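Local coordinates for protein 7beta-hydroxysteroid dehydrogenase (Collinsella aerofaciens, PDB 5FYD) that catalyses the NADPH-dependent reduction of the 7-oxo group of 7-oxolithocholate to give ursodeoxycholate, as a homodimeric short-chain dehydrogenase/reductase, at residues Ile139-Met144 and Glu182-Gly187. Residues are numbered along the deposited sequence; the frame is centred on the assembly and turned at random.
Sequences INVSSM and EVITLG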
loop_
_atom_site.group_PDB
_atom_site.type_symbol
_atom_site.label_atom_id
_atom_site.label_comp_id
_atom_site.label_asym_id
_atom_site.label_seq_id
_atom_site.Cartn_x
_atom_site.Cartn_y
_atom_site.Cartn_z
ATOM N N ILE A 139 -3.989 -14.848 20.787
ATOM C CA ILE A 139 -4.768 -14.664 19.548
ATOM C C ILE A 139 -3.783 -14.361 18.460
ATOM O O ILE A 139 -3.158 -13.319 18.483
ATOM C CB ILE A 139 -5.796 -13.514 19.647
ATOM C CG1 ILE A 139 -6.817 -13.804 20.753
ATOM C CG2 ILE A 139 -6.488 -13.294 18.287
ATOM C CD1 ILE A 139 -7.740 -12.628 21.044
ATOM N N ASN A 140 -3.621 -15.276 17.518
ATOM C CA ASN A 140 -2.746 -15.032 16.395
ATOM C C ASN A 140 -3.564 -14.642 15.178
ATOM O O ASN A 140 -4.713 -15.039 15.026
ATOM C CB ASN A 140 -1.879 -16.244 16.090
ATOM C CG ASN A 140 -0.910 -16.542 17.189
ATOM O OD1 ASN A 140 -0.366 -15.635 17.825
ATOM N ND2 ASN A 140 -0.675 -17.830 17.434
ATOM N N VAL A 141 -2.953 -13.850 14.311
ATOM C CA VAL A 141 -3.631 -13.289 13.151
ATOM C C VAL A 141 -3.201 -14.003 11.878
ATOM O O VAL A 141 -2.010 -14.079 11.559
ATOM C CB VAL A 141 -3.342 -11.787 13.071
ATOM C CG1 VAL A 141 -4.013 -11.164 11.849
ATOM C CG2 VAL A 141 -3.799 -11.125 14.355
ATOM N N SER A 142 -4.173 -14.566 11.174
ATOM C CA SER A 142 -3.959 -15.084 9.828
ATOM C C SER A 142 -4.668 -14.230 8.771
ATOM O O SER A 142 -5.202 -13.136 9.057
ATOM C CB SER A 142 -4.377 -16.555 9.771
ATOM O OG SER A 142 -3.926 -17.164 8.573
ATOM N N SER A 143 -4.676 -14.742 7.541
ATOM C CA SER A 143 -5.221 -14.035 6.399
ATOM C C SER A 143 -5.970 -15.005 5.536
ATOM O O SER A 143 -5.600 -16.193 5.454
ATOM C CB SER A 143 -4.078 -13.451 5.597
ATOM O OG SER A 143 -4.572 -12.833 4.427
ATOM N N MET A 144 -7.023 -14.517 4.887
ATOM C CA MET A 144 -7.754 -15.295 3.910
ATOM C C MET A 144 -6.865 -15.868 2.789
ATOM O O MET A 144 -7.202 -16.917 2.255
ATOM C CB MET A 144 -8.931 -14.473 3.347
ATOM C CG MET A 144 -10.101 -14.486 4.329
ATOM S SD MET A 144 -11.372 -13.317 3.881
ATOM C CE MET A 144 -12.026 -14.113 2.418
ATOM N N GLU A 182 -6.761 -18.774 20.136
ATOM C CA GLU A 182 -7.618 -18.543 18.978
ATOM C C GLU A 182 -6.775 -18.037 17.825
ATOM O O GLU A 182 -5.794 -17.331 18.036
ATOM C CB GLU A 182 -8.686 -17.514 19.315
ATOM C CG GLU A 182 -9.748 -17.266 18.245
ATOM C CD GLU A 182 -10.506 -15.975 18.506
ATOM O OE1 GLU A 182 -10.781 -15.659 19.694
ATOM O OE2 GLU A 182 -10.772 -15.254 17.528
ATOM N N VAL A 183 -7.146 -18.426 16.623
ATOM C CA VAL A 183 -6.680 -17.727 15.424
ATOM C C VAL A 183 -7.829 -16.972 14.788
ATOM O O VAL A 183 -8.927 -17.511 14.616
ATOM C CB VAL A 183 -5.962 -18.645 14.417
ATOM C CG1 VAL A 183 -6.741 -19.915 14.080
ATOM C CG2 VAL A 183 -5.580 -17.878 13.138
ATOM N N ILE A 184 -7.567 -15.716 14.439
ATOM C CA ILE A 184 -8.531 -14.892 13.722
ATOM C C ILE A 184 -7.948 -14.645 12.335
ATOM O O ILE A 184 -6.834 -14.140 12.211
ATOM C CB ILE A 184 -8.882 -13.583 14.450
ATOM C CG1 ILE A 184 -9.963 -12.819 13.658
ATOM C CG2 ILE A 184 -7.679 -12.671 14.698
ATOM C CD1 ILE A 184 -11.307 -12.801 14.306
ATOM N N THR A 185 -8.725 -14.975 11.311
ATOM C CA THR A 185 -8.311 -14.867 9.924
ATOM C C THR A 185 -8.960 -13.629 9.294
ATOM O O THR A 185 -10.192 -13.517 9.255
ATOM C CB THR A 185 -8.685 -16.150 9.163
ATOM O OG1 THR A 185 -7.915 -17.250 9.690
ATOM C CG2 THR A 185 -8.414 -16.001 7.703
ATOM N N LEU A 186 -8.128 -12.703 8.817
ATOM C CA LEU A 186 -8.596 -11.407 8.332
ATOM C C LEU A 186 -8.690 -11.408 6.828
ATOM O O LEU A 186 -7.922 -12.075 6.155
ATOM C CB LEU A 186 -7.630 -10.317 8.737
ATOM C CG LEU A 186 -7.285 -10.251 10.228
ATOM C CD1 LEU A 186 -6.436 -9.015 10.508
ATOM C CD2 LEU A 186 -8.531 -10.296 11.079
ATOM N N GLY A 187 -9.620 -10.625 6.309
ATOM C CA GLY A 187 -9.671 -10.344 4.902
ATOM C C GLY A 187 -9.130 -8.940 4.727
ATOM O O GLY A 187 -8.250 -8.487 5.452
#
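N140 and S142 each send their backbone N-H and C=O to two residues of 182-187 that lie two apart, N140 to E182 and I184, S142 to I184 and L186. This is the parallel pattern, and the axes of 139-143 and 182-186 diverge by 32°. N140 N meets E182 O in the carbonyl plane, and I184 N reaches N140 O at 3.0 Å, nearly in line with its C=O. Farther on, L186 N donates to S142 O from 50° out of the carbonyl plane, although the N-H...O angle is nearly straight. S142 N bonds I184 O, and M144 N takes L186 O at 2.9 Å.

On one face V141 CG1, anti to the backbone N (chi1 179°), comes within 3.5 Å of L186 CD1, while I139 CG2 and I184 CG2 meet at 3.8 Å. On the other, S142 CB lies 3.6 Å from T185 OG1 and packs against V183 CG2. M144 SD lies 3.6 Å from G187 CA, and M144 CG 4.1 Å from T185 CG2; an alanine here, without CG and SD, would probably open a gap beside G187 CA.

Three polar side chains bond outside the pair: N140 to Y90 N and T167 OG1, S142 OG to K160 O, and S143 OG, of the inferred transition-state stabiliser, to T145 OG1. K160, which by similarity lowers the pKa of the catalytic tyrosine, donates from NZ to V141 O. In this Rossmann fold helix 154-173 covers the N140, S142 and T185 face, helix 214-224 packs on I139 and L186, and strands 85-90 and 230-232 flank the pair.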